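PDB 3IWA: FAD-dependent pyridine nucleotide-disulphide oxidoreductase from Desulfovibrio vulgaris, which probably uses FAD to pass electrons from NADH or NADPH to a disulphide or another acceptor. Local coordinates for the interface of chains A and B. Residues are numbered along the deposited sequence; one frame, centred on the assembly and turned at random. Chains: chain A/B, FAD-dependent pyridine nucleotide-disulphide oxidoreductase.

Contact 1: the interface of chains A and B. Residues chain A 317, 321, 332-334; chain B 430, 433-434.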
ATOM      1  N   ARG A 317      -6.794  -6.257 -15.863  1.00 36.56           N
ATOM      2  CA  ARG A 317      -5.347  -6.297 -15.928  1.00 35.75           C
ATOM      3  C   ARG A 317      -4.938  -7.339 -16.963  1.00 35.29           C
ATOM      4  O   ARG A 317      -4.121  -7.049 -17.805  1.00 33.95           O
ATOM      5  CB  ARG A 317      -4.753  -6.588 -14.570  1.00 35.35           C
ATOM      6  CG  ARG A 317      -5.135  -5.546 -13.532  1.00 34.94           C
ATOM      7  CD  ARG A 317      -4.559  -5.825 -12.170  1.00 35.44           C
ATOM      8  NE  ARG A 317      -5.136  -4.921 -11.185  1.00 35.77           N
ATOM      9  CZ  ARG A 317      -5.416  -5.230  -9.925  1.00 33.87           C
ATOM     10  NH1 ARG A 317      -5.171  -6.442  -9.457  1.00 35.47           N
ATOM     11  NH2 ARG A 317      -5.938  -4.312  -9.129  1.00 32.49           N
ATOM     12  N   VAL A 321      -3.166  -7.070 -21.083  1.00 34.68           N
ATOM     13  CA  VAL A 321      -2.045  -7.878 -21.548  1.00 34.12           C
ATOM     14  C   VAL A 321      -2.476  -8.689 -22.759  1.00 34.85           C
ATOM     15  O   VAL A 321      -1.701  -8.787 -23.706  1.00 34.64           O
ATOM     16  CB  VAL A 321      -1.497  -8.804 -20.431  1.00 34.64           C
ATOM     17  CG1 VAL A 321      -0.589  -9.921 -20.966  1.00 32.16           C
ATOM     18  CG2 VAL A 321      -0.773  -7.959 -19.334  1.00 33.43           C
ATOM     19  N   THR A 332       3.400  -9.341 -20.082  1.00 43.40           N
ATOM     20  CA  THR A 332       3.228 -10.478 -19.176  1.00 42.61           C
ATOM     21  C   THR A 332       2.374 -10.179 -17.940  1.00 40.72           C
ATOM     22  O   THR A 332       2.293  -9.057 -17.479  1.00 41.20           O
ATOM     23  CB  THR A 332       4.589 -11.016 -18.698  1.00 43.06           C
ATOM     24  OG1 THR A 332       5.274 -10.001 -17.958  1.00 43.66           O
ATOM     25  CG2 THR A 332       5.445 -11.444 -19.883  1.00 44.79           C
ATOM     26  N   PHE A 333       1.723 -11.212 -17.439  1.00 38.98           N
ATOM     27  CA  PHE A 333       0.935 -11.170 -16.198  1.00 37.79           C
ATOM     28  C   PHE A 333       1.405 -12.367 -15.393  1.00 37.38           C
ATOM     29  O   PHE A 333       1.237 -13.506 -15.828  1.00 37.31           O
ATOM     30  CB  PHE A 333      -0.557 -11.260 -16.490  1.00 37.41           C
ATOM     31  CG  PHE A 333      -1.401 -10.998 -15.308  1.00 36.36           C
ATOM     32  CD1 PHE A 333      -1.707  -9.701 -14.924  1.00 34.56           C
ATOM     33  CD2 PHE A 333      -1.857 -12.045 -14.526  1.00 34.79           C
ATOM     34  CE1 PHE A 333      -2.472  -9.474 -13.799  1.00 33.99           C
ATOM     35  CE2 PHE A 333      -2.608 -11.814 -13.419  1.00 32.61           C
ATOM     36  CZ  PHE A 333      -2.921 -10.548 -13.054  1.00 33.32           C
ATOM     37  N   PRO A 334       2.061 -12.124 -14.237  1.00 36.94           N
ATOM     38  CA  PRO A 334       2.832 -13.179 -13.556  1.00 36.09           C
ATOM     39  C   PRO A 334       2.018 -14.222 -12.785  1.00 35.63           C
ATOM     40  O   PRO A 334       2.510 -15.326 -12.496  1.00 34.03           O
ATOM     41  CB  PRO A 334       3.705 -12.392 -12.570  1.00 36.77           C
ATOM     42  CG  PRO A 334       2.856 -11.164 -12.213  1.00 37.60           C
ATOM     43  CD  PRO A 334       2.166 -10.819 -13.558  1.00 36.91           C
TER
ATOM     44  N   GLU B 430       5.109  -2.014 -16.108  1.00 37.52           N
ATOM     45  CA  GLU B 430       4.260  -3.168 -16.134  1.00 39.30           C
ATOM     46  C   GLU B 430       3.897  -3.620 -14.693  1.00 38.76           C
ATOM     47  O   GLU B 430       2.785  -4.067 -14.456  1.00 39.10           O
ATOM     48  CB  GLU B 430       4.883  -4.310 -16.989  1.00 39.68           C
ATOM     49  CG  GLU B 430       4.063  -5.615 -16.930  1.00 46.04           C
ATOM     50  CD  GLU B 430       4.017  -6.376 -18.267  1.00 52.34           C
ATOM     51  OE1 GLU B 430       3.007  -6.191 -18.983  1.00 55.51           O
ATOM     52  OE2 GLU B 430       4.983  -7.137 -18.585  1.00 55.69           O
ATOM     53  N   SER B 433       1.132  -1.255 -13.761  1.00 33.65           N
ATOM     54  CA  SER B 433      -0.077  -1.704 -14.503  1.00 33.96           C
ATOM     55  C   SER B 433      -0.728  -2.939 -13.840  1.00 33.31           C
ATOM     56  O   SER B 433      -1.924  -3.065 -13.790  1.00 32.09           O
ATOM     57  CB  SER B 433       0.238  -2.044 -15.998  1.00 34.11           C
ATOM     58  OG  SER B 433       0.667  -0.915 -16.747  1.00 34.21           O
ATOM     59  N   ASN B 434       0.090  -3.861 -13.391  1.00 33.77           N
ATOM     60  CA  ASN B 434      -0.389  -5.107 -12.795  1.00 35.09           C
ATOM     61  C   ASN B 434      -0.440  -5.142 -11.261  1.00 35.18           C
ATOM     62  O   ASN B 434      -0.804  -6.173 -10.716  1.00 36.88           O
ATOM     63  CB  ASN B 434       0.472  -6.273 -13.293  1.00 34.95           C
ATOM     64  CG  ASN B 434       0.222  -6.591 -14.740  1.00 35.78           C
ATOM     65  OD1 ASN B 434      -0.806  -6.248 -15.274  1.00 34.74           O
ATOM     66  ND2 ASN B 434       1.169  -7.263 -15.380  1.00 38.05           N
TER
HETATM   67  O   HOH W   1      -2.257  -5.262 -17.171  1.00 32.08           O
HETATM   68  O   HOH W   2      -2.989  -7.881 -10.436  1.00 44.32           O

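Contact 2: the interface of chains A and B. Residues chain A 433, 447, 455, 458-459; chain B 17, 21, 320.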
ATOM      1  N   SER A 433       8.451  -5.591   9.463  1.00 33.65           N
ATOM      2  CA  SER A 433       9.011  -4.679  10.496  1.00 33.96           C
ATOM      3  C   SER A 433       9.585  -3.389   9.867  1.00 33.31           C
ATOM      4  O   SER A 433       9.462  -2.321  10.409  1.00 32.09           O
ATOM      5  CB  SER A 433      10.131  -5.364  11.347  1.00 34.11           C
ATOM      6  OG  SER A 433       9.652  -6.459  12.118  1.00 34.21           O
ATOM      7  N   MET A 447       4.665   3.977  16.054  1.00 51.85           N
ATOM      8  CA  MET A 447       4.837   3.394  14.708  1.00 52.20           C
ATOM      9  C   MET A 447       3.557   2.819  14.087  1.00 50.43           C
ATOM     10  O   MET A 447       2.549   2.591  14.765  1.00 50.79           O
ATOM     11  CB  MET A 447       5.989   2.370  14.641  1.00 52.44           C
ATOM     12  CG  MET A 447       5.997   1.285  15.690  1.00 55.27           C
ATOM     13  SD  MET A 447       7.679   0.789  16.167  1.00 59.52           S
ATOM     14  CE  MET A 447       8.418   0.311  14.598  1.00 53.01           C
ATOM     15  N   ASN A 455       6.768  -6.683  14.084  1.00 37.88           N
ATOM     16  CA  ASN A 455       7.503  -6.786  15.356  1.00 38.52           C
ATOM     17  C   ASN A 455       6.896  -7.856  16.289  1.00 39.08           C
ATOM     18  O   ASN A 455       7.632  -8.681  16.840  1.00 38.44           O
ATOM     19  CB  ASN A 455       7.554  -5.422  16.058  1.00 37.90           C
ATOM     20  CG  ASN A 455       8.337  -4.350  15.239  1.00 36.66           C
ATOM     21  OD1 ASN A 455       9.035  -4.632  14.252  1.00 34.69           O
ATOM     22  ND2 ASN A 455       8.206  -3.136  15.670  1.00 34.02           N
ATOM     23  N   ASP A 458       7.838 -11.294  14.805  1.00 46.19           N
ATOM     24  CA  ASP A 458       9.231 -11.610  15.109  1.00 47.00           C
ATOM     25  C   ASP A 458       9.340 -12.016  16.593  1.00 47.22           C
ATOM     26  O   ASP A 458      10.043 -12.961  16.921  1.00 46.59           O
ATOM     27  CB  ASP A 458      10.120 -10.407  14.784  1.00 47.62           C
ATOM     28  CG  ASP A 458      11.540 -10.546  15.309  1.00 47.63           C
ATOM     29  OD1 ASP A 458      12.122 -11.640  15.315  1.00 48.92           O
ATOM     30  OD2 ASP A 458      12.087  -9.518  15.684  1.00 50.40           O
ATOM     31  N   ASN A 459       8.613 -11.314  17.458  1.00 47.95           N
ATOM     32  CA  ASN A 459       8.498 -11.701  18.863  1.00 49.12           C
ATOM     33  C   ASN A 459       7.803 -13.076  19.090  1.00 50.93           C
ATOM     34  O   ASN A 459       8.315 -13.934  19.843  1.00 50.69           O
ATOM     35  CB  ASN A 459       7.776 -10.600  19.664  1.00 48.69           C
ATOM     36  CG  ASN A 459       8.620  -9.345  19.830  1.00 46.60           C
ATOM     37  OD1 ASN A 459       9.811  -9.336  19.526  1.00 41.22           O
ATOM     38  ND2 ASN A 459       7.992  -8.277  20.272  1.00 44.99           N
TER
ATOM     39  N   LYS B  17      14.539   3.937  21.872  1.00 46.34           N
ATOM     40  CA  LYS B  17      14.087   2.726  21.167  1.00 46.05           C
ATOM     41  C   LYS B  17      15.151   1.645  21.207  1.00 44.41           C
ATOM     42  O   LYS B  17      14.868   0.509  21.507  1.00 44.20           O
ATOM     43  CB  LYS B  17      13.730   3.033  19.709  1.00 46.93           C
ATOM     44  CG  LYS B  17      13.039   1.880  18.971  1.00 50.21           C
ATOM     45  CD  LYS B  17      11.670   1.575  19.602  1.00 55.52           C
ATOM     46  CE  LYS B  17      10.884   0.470  18.859  1.00 57.89           C
ATOM     47  NZ  LYS B  17       9.395   0.495  19.230  1.00 60.03           N
ATOM     48  N   ARG B  21      14.584  -1.895  23.356  1.00 45.12           N
ATOM     49  CA  ARG B  21      14.638  -3.169  22.635  1.00 43.65           C
ATOM     50  C   ARG B  21      15.806  -4.026  23.158  1.00 43.91           C
ATOM     51  O   ARG B  21      15.691  -5.253  23.321  1.00 42.05           O
ATOM     52  CB  ARG B  21      14.807  -2.909  21.139  1.00 42.98           C
ATOM     53  CG  ARG B  21      15.158  -4.097  20.307  1.00 40.69           C
ATOM     54  CD  ARG B  21      14.052  -5.147  20.257  1.00 39.16           C
ATOM     55  NE  ARG B  21      14.411  -6.229  19.330  1.00 38.42           N
ATOM     56  CZ  ARG B  21      13.715  -7.351  19.190  1.00 36.24           C
ATOM     57  NH1 ARG B  21      12.608  -7.539  19.880  1.00 35.82           N
ATOM     58  NH2 ARG B  21      14.112  -8.273  18.338  1.00 36.13           N
ATOM     59  N   ARG B 320      15.130  -0.356  16.509  1.00 36.67           N
ATOM     60  CA  ARG B 320      14.821  -1.731  16.811  1.00 35.96           C
ATOM     61  C   ARG B 320      15.944  -2.613  16.358  1.00 35.26           C
ATOM     62  O   ARG B 320      16.389  -3.460  17.100  1.00 34.80           O
ATOM     63  CB  ARG B 320      13.524  -2.159  16.168  1.00 35.76           C
ATOM     64  CG  ARG B 320      13.095  -3.529  16.603  1.00 37.15           C
ATOM     65  CD  ARG B 320      11.675  -3.833  16.109  1.00 39.19           C
ATOM     66  NE  ARG B 320      11.035  -4.862  16.917  1.00 39.16           N
ATOM     67  CZ  ARG B 320      11.074  -6.156  16.671  1.00 40.25           C
ATOM     68  NH1 ARG B 320      10.441  -6.967  17.490  1.00 43.90           N
ATOM     69  NH2 ARG B 320      11.722  -6.650  15.629  1.00 38.92           N
TER
HETATM   70  O   HOH W   3       9.264  -5.480  19.416  1.00 53.28           O

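Contact 1: the interface of chains A and B
One carboxylate oxygen of B:Glu430, OE2, is gripped twice by A:Thr332, through the backbone N at 3.1 Å and the hydroxyl OG1 at 2.9 Å, at a subunit interface of this pyridine nucleotide-disulphide oxidoreductase. Both donors come from the same face of the carboxylate. The N-H, nearly straight at 162°, arrives on the syn side but tilted out of the plane, whereas the hydroxyl stands more steeply above it. With chi1 at 62°, OG1 sits between the backbone N and the carbonyl carbon of A:Thr332, and this brings hydroxyl and amide to bear on one oxygen. The glutamate side chain runs roughly perpendicular to that of the threonine.

One turn on, B:Asn434 follows helix 429-433, and its side-chain amide approaches the ring of A:Phe333 from the periphery, at CD1, instead of lying over its face. The amide carbon CG of B:Asn434 is 3.7 Å from CD1 of A:Phe333, the two planes being turned 76° apart. The amide nitrogen ND2 gives a weak, poorly aligned bond of 3.0 Å to the carbonyl O of A:Thr332, while OD1 is joined through a water to the backbone O of A:Arg317, lying 2.6 Å from that water. A second water, 2.8 Å from the guanidinium NH1 of A:Arg317, connects it to the backbone O of B:Asn434. The extended arginine chain carries NH1 past the end of the short helix to this water.

Contact 2: the interface of chains A and B
The guanidinium of B:Arg320 is sandwiched: the side-chain amide of A:Asn455 lies on one face and the guanidinium of B:Arg21 on the other. This layered contact joins helices 314-326 and 14-25 of one pyridine nucleotide-disulphide oxidoreductase subunit to the C-terminal helix 449-461 of its partner, at the two-fold interface of the two copies. The amide of A:Asn455 is stacked almost parallel, its plane only 4° from that of the guanidinium, with CG of A:Asn455 3.2 Å from NE of B:Arg320 and OD1 displaced from the centre of the guanidinium. The two side chains run antiparallel alongside each other. The side-chain carbonyl oxygen OD1 of A:Asn455 accepts a hydrogen bond from the hydroxyl OG of A:Ser433, 2.9 Å away and in the carbonyl plane, which should fix the rotation of the stacked amide.

At the rim of the B:Arg320 guanidinium, A:Asp458 is bonded directly, whereas A:Asn459 lies at the edge and is linked to the arginine through a water. NH2 of B:Arg320 makes a well-aligned, hydrogen-bonded salt bridge of 2.9 Å to OD2 of A:Asp458; the acceptor uses its anti lone pair, and the carboxylate is turned 76° from the guanidinium. A chi1 of 169° sets CG of A:Asp458 anti to its backbone N, directing the acid tip to tip toward the arginine. The water is 2.7 Å from NH1 of B:Arg320, also meets NE, and passes the contact on to ND2 of A:Asn459.

B:Arg21 adds a longer salt bridge, NH2 to OD2 of A:Asp458 at 3.6 Å, and a weak bond from NH1 to OD1 of A:Asn459. The shared carboxylate probably offsets the repulsion between the two stacked guanidinium groups. Farther along, NZ of B:Lys17 approaches SD of A:Met447 at 3.5 Å, the two chains meeting nearly perpendicular.

The C-alpha centres of contact 1 and contact 2 lie about 35 Å apart in the same two-fold interface. Helix 314-326 takes part in both, as does the short helix 429-433, with the chains exchanged: in contact 1 chain A supplies the former and chain B the latter, and in contact 2 the roles reverse. Ser433 belongs to each. Because every contact has a symmetry twin, the twin of contact 2 should lie beside contact 1, and likewise the other way round, together packing helices 429-433 and 449-461 of one subunit against helix 314-326 of its neighbour. This suits the dimer expected from the family's dimerisation domain.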